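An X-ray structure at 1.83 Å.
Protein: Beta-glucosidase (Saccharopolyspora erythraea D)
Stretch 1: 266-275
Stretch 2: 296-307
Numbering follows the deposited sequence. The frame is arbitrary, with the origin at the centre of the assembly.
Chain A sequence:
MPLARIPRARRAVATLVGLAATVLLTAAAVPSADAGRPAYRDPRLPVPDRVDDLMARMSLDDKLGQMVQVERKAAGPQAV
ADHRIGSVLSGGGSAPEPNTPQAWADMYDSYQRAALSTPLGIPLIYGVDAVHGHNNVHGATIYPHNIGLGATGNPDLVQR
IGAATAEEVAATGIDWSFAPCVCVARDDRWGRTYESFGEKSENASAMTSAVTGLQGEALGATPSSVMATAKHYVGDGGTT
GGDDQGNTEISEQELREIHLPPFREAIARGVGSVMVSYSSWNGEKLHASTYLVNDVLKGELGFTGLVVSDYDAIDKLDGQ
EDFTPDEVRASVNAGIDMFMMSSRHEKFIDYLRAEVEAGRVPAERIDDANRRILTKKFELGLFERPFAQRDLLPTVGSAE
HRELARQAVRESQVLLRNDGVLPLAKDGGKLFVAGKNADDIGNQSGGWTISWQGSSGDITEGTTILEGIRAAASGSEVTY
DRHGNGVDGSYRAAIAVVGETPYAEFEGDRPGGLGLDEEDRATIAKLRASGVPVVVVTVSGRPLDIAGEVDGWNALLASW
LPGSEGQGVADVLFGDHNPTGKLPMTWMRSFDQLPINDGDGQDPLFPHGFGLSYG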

ATOM      1  N   ALA A 266      -7.592 -13.532   1.790  1.00 13.47           N
ATOM      2  CA  ALA A 266      -6.184 -13.397   2.157  1.00 12.91           C
ATOM      3  C   ALA A 266      -5.792 -14.478   3.150  1.00 16.40           C
ATOM      4  O   ALA A 266      -4.709 -15.063   3.053  1.00 14.27           O
ATOM      5  N   ILE A 267      -6.689 -14.789   4.088  1.00 15.88           N
ATOM      6  CA  ILE A 267      -6.433 -15.853   5.056  1.00 13.75           C
ATOM      7  C   ILE A 267      -6.332 -17.205   4.356  1.00 14.62           C
ATOM      8  O   ILE A 267      -5.444 -18.009   4.657  1.00 17.47           O
ATOM      9  N   ALA A 268      -7.225 -17.472   3.398  1.00 16.93           N
ATOM     10  CA  ALA A 268      -7.146 -18.717   2.636  1.00 19.44           C
ATOM     11  C   ALA A 268      -5.813 -18.856   1.910  1.00 19.30           C
ATOM     12  O   ALA A 268      -5.297 -19.971   1.763  1.00 19.90           O
ATOM     13  N   ARG A 269      -5.237 -17.742   1.450  1.00 17.75           N
ATOM     14  CA  ARG A 269      -3.927 -17.773   0.814  1.00 16.39           C
ATOM     15  C   ARG A 269      -2.785 -17.871   1.810  1.00 18.09           C
ATOM     16  O   ARG A 269      -1.626 -17.972   1.388  1.00 17.09           O
ATOM     17  N   GLY A 270      -3.076 -17.848   3.107  1.00 19.63           N
ATOM     18  CA  GLY A 270      -2.044 -18.010   4.111  1.00 14.87           C
ATOM     19  C   GLY A 270      -1.405 -16.732   4.596  1.00 11.73           C
ATOM     20  O   GLY A 270      -0.281 -16.783   5.097  1.00 10.99           O
ATOM     21  N   VAL A 271      -2.088 -15.589   4.473  1.00 15.04           N
ATOM     22  CA  VAL A 271      -1.503 -14.313   4.882  1.00 15.04           C
ATOM     23  C   VAL A 271      -0.983 -14.430   6.309  1.00 12.01           C
ATOM     24  O   VAL A 271      -1.659 -14.966   7.192  1.00 13.54           O
ATOM     25  N   GLY A 272       0.248 -13.964   6.532  1.00  9.59           N
ATOM     26  CA  GLY A 272       0.875 -14.176   7.829  1.00 12.15           C
ATOM     27  C   GLY A 272       0.423 -13.209   8.897  1.00 14.26           C
ATOM     28  O   GLY A 272       0.454 -13.540  10.094  1.00 13.81           O
ATOM     29  N   SER A 273      -0.021 -12.021   8.494  1.00 12.10           N
ATOM     30  CA  SER A 273      -0.354 -10.950   9.421  1.00 10.69           C
ATOM     31  C   SER A 273      -1.627 -10.253   8.966  1.00 13.99           C
ATOM     32  O   SER A 273      -1.933 -10.214   7.776  1.00 12.04           O
ATOM     33  N   VAL A 274      -2.374  -9.724   9.934  1.00 12.11           N
ATOM     34  CA  VAL A 274      -3.508  -8.838   9.678  1.00 14.63           C
ATOM     35  C   VAL A 274      -3.312  -7.591  10.529  1.00 12.64           C
ATOM     36  O   VAL A 274      -3.011  -7.695  11.725  1.00 14.94           O
ATOM     37  N   MET A 275      -3.465  -6.417   9.921  1.00 10.57           N
ATOM     38  CA  MET A 275      -3.341  -5.155  10.640  1.00 11.47           C
ATOM     39  C   MET A 275      -4.727  -4.574  10.904  1.00 13.88           C
ATOM     40  O   MET A 275      -5.565  -4.520   9.997  1.00 12.76           O
ATOM     41  N   VAL A 296     -14.502 -12.791  15.573  1.00 14.87           N
ATOM     42  CA  VAL A 296     -14.701 -13.007  14.143  1.00 13.25           C
ATOM     43  C   VAL A 296     -13.395 -13.364  13.440  1.00 15.56           C
ATOM     44  O   VAL A 296     -13.312 -14.389  12.758  1.00 14.45           O
ATOM     45  N   LEU A 297     -12.338 -12.565  13.617  1.00 15.07           N
ATOM     46  CA  LEU A 297     -11.119 -12.800  12.845  1.00 13.75           C
ATOM     47  C   LEU A 297     -10.392 -14.058  13.311  1.00 16.52           C
ATOM     48  O   LEU A 297     -10.142 -14.973  12.522  1.00 14.49           O
ATOM     49  N   LYS A 298     -10.019 -14.108  14.591  1.00 16.02           N
ATOM     50  CA  LYS A 298      -9.310 -15.277  15.098  1.00 16.43           C
ATOM     51  C   LYS A 298     -10.236 -16.480  15.213  1.00 18.16           C
ATOM     52  O   LYS A 298      -9.834 -17.611  14.915  1.00 17.03           O
ATOM     53  N   GLY A 299     -11.480 -16.259  15.623  1.00 15.39           N
ATOM     54  CA  GLY A 299     -12.370 -17.370  15.901  1.00 15.73           C
ATOM     55  C   GLY A 299     -13.072 -17.869  14.659  1.00 13.72           C
ATOM     56  O   GLY A 299     -12.721 -18.918  14.110  1.00 16.34           O
ATOM     57  N   GLU A 300     -14.049 -17.092  14.188  1.00 18.02           N
ATOM     58  CA  GLU A 300     -14.893 -17.541  13.087  1.00 17.37           C
ATOM     59  C   GLU A 300     -14.087 -17.753  11.810  1.00 20.22           C
ATOM     60  O   GLU A 300     -14.263 -18.765  11.122  1.00 16.95           O
ATOM     61  N   LEU A 301     -13.199 -16.806  11.470  1.00 15.16           N
ATOM     62  CA  LEU A 301     -12.363 -16.944  10.285  1.00 17.52           C
ATOM     63  C   LEU A 301     -11.149 -17.825  10.529  1.00 19.00           C
ATOM     64  O   LEU A 301     -10.420 -18.126   9.574  1.00 21.65           O
ATOM     65  N   GLY A 302     -10.908 -18.227  11.776  1.00 19.01           N
ATOM     66  CA  GLY A 302      -9.811 -19.135  12.082  1.00 17.08           C
ATOM     67  C   GLY A 302      -8.433 -18.613  11.738  1.00 21.86           C
ATOM     68  O   GLY A 302      -7.552 -19.403  11.382  1.00 20.57           O
ATOM     69  N   PHE A 303      -8.213 -17.303  11.837  1.00 16.36           N
ATOM     70  CA  PHE A 303      -6.905 -16.734  11.525  1.00 16.58           C
ATOM     71  C   PHE A 303      -5.893 -17.109  12.603  1.00 15.85           C
ATOM     72  O   PHE A 303      -6.057 -16.728  13.767  1.00 15.43           O
ATOM     73  N   THR A 304      -4.837 -17.827  12.214  1.00 14.44           N
ATOM     74  CA  THR A 304      -3.821 -18.297  13.154  1.00 19.25           C
ATOM     75  C   THR A 304      -2.553 -17.452  13.136  1.00 17.04           C
ATOM     76  O   THR A 304      -1.561 -17.822  13.782  1.00 15.53           O
ATOM     77  N   GLY A 305      -2.552 -16.340  12.411  1.00 15.31           N
ATOM     78  CA  GLY A 305      -1.358 -15.550  12.220  1.00 14.10           C
ATOM     79  C   GLY A 305      -1.226 -14.432  13.229  1.00 14.57           C
ATOM     80  O   GLY A 305      -1.839 -14.440  14.296  1.00 12.25           O
ATOM     81  N   LEU A 306      -0.431 -13.435  12.860  1.00 14.08           N
ATOM     82  CA  LEU A 306      -0.037 -12.357  13.759  1.00 13.27           C
ATOM     83  C   LEU A 306      -0.945 -11.155  13.525  1.00 12.15           C
ATOM     84  O   LEU A 306      -0.924 -10.573  12.436  1.00 15.82           O
ATOM     85  N   VAL A 307      -1.712 -10.761  14.541  1.00 14.63           N
ATOM     86  CA  VAL A 307      -2.543  -9.561  14.455  1.00 10.98           C
ATOM     87  C   VAL A 307      -1.748  -8.378  14.999  1.00 13.71           C
ATOM     88  O   VAL A 307      -1.362  -8.361  16.175  1.00 13.28           O
TER

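What does the helical part of the second stretch offer to the first? Of its residues, L297 makes the main contribution. The CA-to-CB bond of L297 points toward the first stretch, and with chi1 t and chi2 p its CD1 lies 3.7 Å from CD1 of I267, while its CD2 lies 3.9 Å from CG1 of V274. One leucine thus touches both a residue of the helix and a residue of the strand in the first stretch. V296, K298, G299 and E300 make no contact here; the K298 amine and the E300 carboxylate find hydrogen bonds elsewhere in the structure. L301 also points toward the first stretch, in the m, t rotamer, and its CB sits 4.0 Å from CD1 of I267. That isoleucine, itself m, t and directed toward the second stretch, therefore places its terminal methyl against both leucines.

Why does F303 touch so many residues when its CA-to-CB bond points only sideways? The chi1 t rotamer, with chi2 at 59°, carries the ring back so that its end comes nearer the first stretch. The chain turns just before it at G302, whose positive phi favours glycine. Over one face of the ring lies V274, also t, with CG2 3.8 Å from the centre of the F303 ring and 19° off the ring normal, a CH-pi contact; the same CG2 is 3.6 Å from CZ of F303. At the ring edge, near its plane, the carbonyl O of V271 approaches CE1 of F303 to 3.3 Å. The V271 side chain, in rotamer p, adds a looser apolar contact, its CG1 standing 4.0 Å from CE1 of F303. I267 closes in obliquely, with CG1 3.8 Å from CD1 of F303, so the ring packs against residues from the helix, the loop and the strand of the first stretch.

How does the packing change from T304 to G305? T304, in rotamer p, is exposed and takes no part. At G305 the backbones come close: CA of G305 lies 3.4 Å from O of G272, in a CA-H...O contact. A CB on G305 would point toward the first stretch and clash with that same G272 oxygen, so the close approach depends on the absence of a side chain.

What do the two strand residues add? L306 and S273 pair in parallel and send their side chains to the same face of the sheet. S273, t at chi1, donates from OG to the backbone O of L306 at 2.9 Å, the one side-chain hydrogen bond between the stretches. O of L306 also accepts from N of V274 at 3.0 Å, while N of L306 donates to O of G272 at 2.9 Å, nearly straight at 174°. The L306 side chain is t, t. V307, again t, shares the other face with V274, and its CA approaches O of V274 to 3.3 Å in another CA-H...O contact.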

ATOM      1  CB  ALA A 266      -5.913 -12.006   2.731  1.00 12.21           C
ATOM      2  CB  ILE A 267      -7.528 -15.837   6.136  1.00 13.36           C
ATOM      3  CG1 ILE A 267      -7.389 -14.572   6.991  1.00 14.19           C
ATOM      4  CG2 ILE A 267      -7.483 -17.102   6.994  1.00 15.84           C
ATOM      5  CD1 ILE A 267      -8.606 -14.283   7.864  1.00 16.84           C
ATOM      6  CB  ALA A 268      -8.300 -18.796   1.634  1.00 21.75           C
ATOM      7  CB  ARG A 269      -3.731 -16.534  -0.062  1.00 15.75           C
ATOM      8  CG  ARG A 269      -4.559 -16.556  -1.317  1.00 20.32           C
ATOM      9  CD  ARG A 269      -4.396 -15.258  -2.093  1.00 19.63           C
ATOM     10  NE  ARG A 269      -5.224 -15.243  -3.292  1.00 24.20           N
ATOM     11  CZ  ARG A 269      -4.853 -15.778  -4.450  1.00 21.51           C
ATOM     12  NH1 ARG A 269      -3.670 -16.370  -4.557  1.00 20.10           N
ATOM     13  NH2 ARG A 269      -5.662 -15.721  -5.493  1.00 24.68           N
ATOM     14  CB  VAL A 271      -2.534 -13.175   4.721  1.00 14.51           C
ATOM     15  CG1 VAL A 271      -3.665 -13.268   5.772  1.00 11.31           C
ATOM     16  CG2 VAL A 271      -1.842 -11.828   4.769  1.00 11.01           C
ATOM     17  CB  SER A 273       0.786  -9.924   9.514  1.00 15.41           C
ATOM     18  OG  SER A 273       0.512  -8.955  10.504  1.00 19.28           O
ATOM     19  CB  VAL A 274      -4.860  -9.514   9.999  1.00 14.26           C
ATOM     20  CG1 VAL A 274      -5.975  -8.494   9.993  1.00 12.24           C
ATOM     21  CG2 VAL A 274      -5.157 -10.625   8.997  1.00 11.96           C
ATOM     22  CB  MET A 275      -2.492  -4.144   9.864  1.00  8.23           C
ATOM     23  CG  MET A 275      -2.315  -2.864  10.649  1.00 10.31           C
ATOM     24  SD  MET A 275      -1.436  -1.568   9.773  1.00 13.45           S
ATOM     25  CE  MET A 275       0.125  -2.382   9.482  1.00 14.81           C
ATOM     26  CB  VAL A 296     -15.393 -11.780  13.512  1.00 14.49           C
ATOM     27  CG1 VAL A 296     -15.523 -11.944  11.998  1.00 13.56           C
ATOM     28  CG2 VAL A 296     -16.774 -11.589  14.154  1.00 13.46           C
ATOM     29  CB  LEU A 297     -10.198 -11.586  12.929  1.00 15.58           C
ATOM     30  CG  LEU A 297      -8.807 -11.775  12.307  1.00 14.07           C
ATOM     31  CD1 LEU A 297      -8.901 -12.042  10.809  1.00 14.80           C
ATOM     32  CD2 LEU A 297      -8.001 -10.538  12.574  1.00 15.44           C
ATOM     33  CB  LYS A 298      -8.674 -14.960  16.452  1.00 17.67           C
ATOM     34  CG  LYS A 298      -7.425 -14.096  16.354  1.00 15.00           C
ATOM     35  CD  LYS A 298      -6.761 -13.933  17.711  1.00 16.04           C
ATOM     36  CE  LYS A 298      -5.440 -13.182  17.594  1.00 14.38           C
ATOM     37  NZ  LYS A 298      -4.764 -13.082  18.928  1.00 14.30           N
ATOM     38  CB  GLU A 300     -16.020 -16.541  12.856  1.00 17.62           C
ATOM     39  CG  GLU A 300     -16.926 -16.953  11.722  1.00 28.52           C
ATOM     40  CD  GLU A 300     -17.932 -15.889  11.350  1.00 28.95           C
ATOM     41  OE1 GLU A 300     -18.359 -15.125  12.244  1.00 23.73           O
ATOM     42  OE2 GLU A 300     -18.280 -15.820  10.152  1.00 26.20           O
ATOM     43  CB  LEU A 301     -11.896 -15.568   9.779  1.00 14.39           C
ATOM     44  CG  LEU A 301     -13.004 -14.602   9.338  1.00 23.50           C
ATOM     45  CD1 LEU A 301     -12.460 -13.384   8.583  1.00 18.24           C
ATOM     46  CD2 LEU A 301     -14.036 -15.330   8.509  1.00 24.99           C
ATOM     47  CB  PHE A 303      -7.005 -15.219  11.405  1.00 17.55           C
ATOM     48  CG  PHE A 303      -5.690 -14.556  11.116  1.00 14.48           C
ATOM     49  CD1 PHE A 303      -4.982 -14.885   9.974  1.00 14.34           C
ATOM     50  CD2 PHE A 303      -5.179 -13.586  11.971  1.00 13.15           C
ATOM     51  CE1 PHE A 303      -3.749 -14.274   9.693  1.00 11.81           C
ATOM     52  CE2 PHE A 303      -3.961 -12.966  11.699  1.00 12.63           C
ATOM     53  CZ  PHE A 303      -3.246 -13.310  10.554  1.00 10.47           C
ATOM     54  CB  THR A 304      -3.442 -19.751  12.862  1.00 18.38           C
ATOM     55  OG1 THR A 304      -2.810 -19.834  11.576  1.00 18.13           O
ATOM     56  CG2 THR A 304      -4.652 -20.648  12.889  1.00 22.03           C
ATOM     57  CB  LEU A 306       1.427 -11.994  13.497  1.00 17.55           C
ATOM     58  CG  LEU A 306       2.272 -11.133  14.434  1.00 15.48           C
ATOM     59  CD1 LEU A 306       3.725 -11.211  13.960  1.00 10.98           C
ATOM     60  CD2 LEU A 306       1.791  -9.695  14.468  1.00 13.64           C
ATOM     61  CB  VAL A 307      -3.862  -9.735  15.223  1.00 11.98           C
ATOM     62  CG1 VAL A 307      -4.690  -8.457  15.123  1.00 11.32           C
ATOM     63  CG2 VAL A 307      -4.614 -10.929  14.684  1.00 11.31           C
TER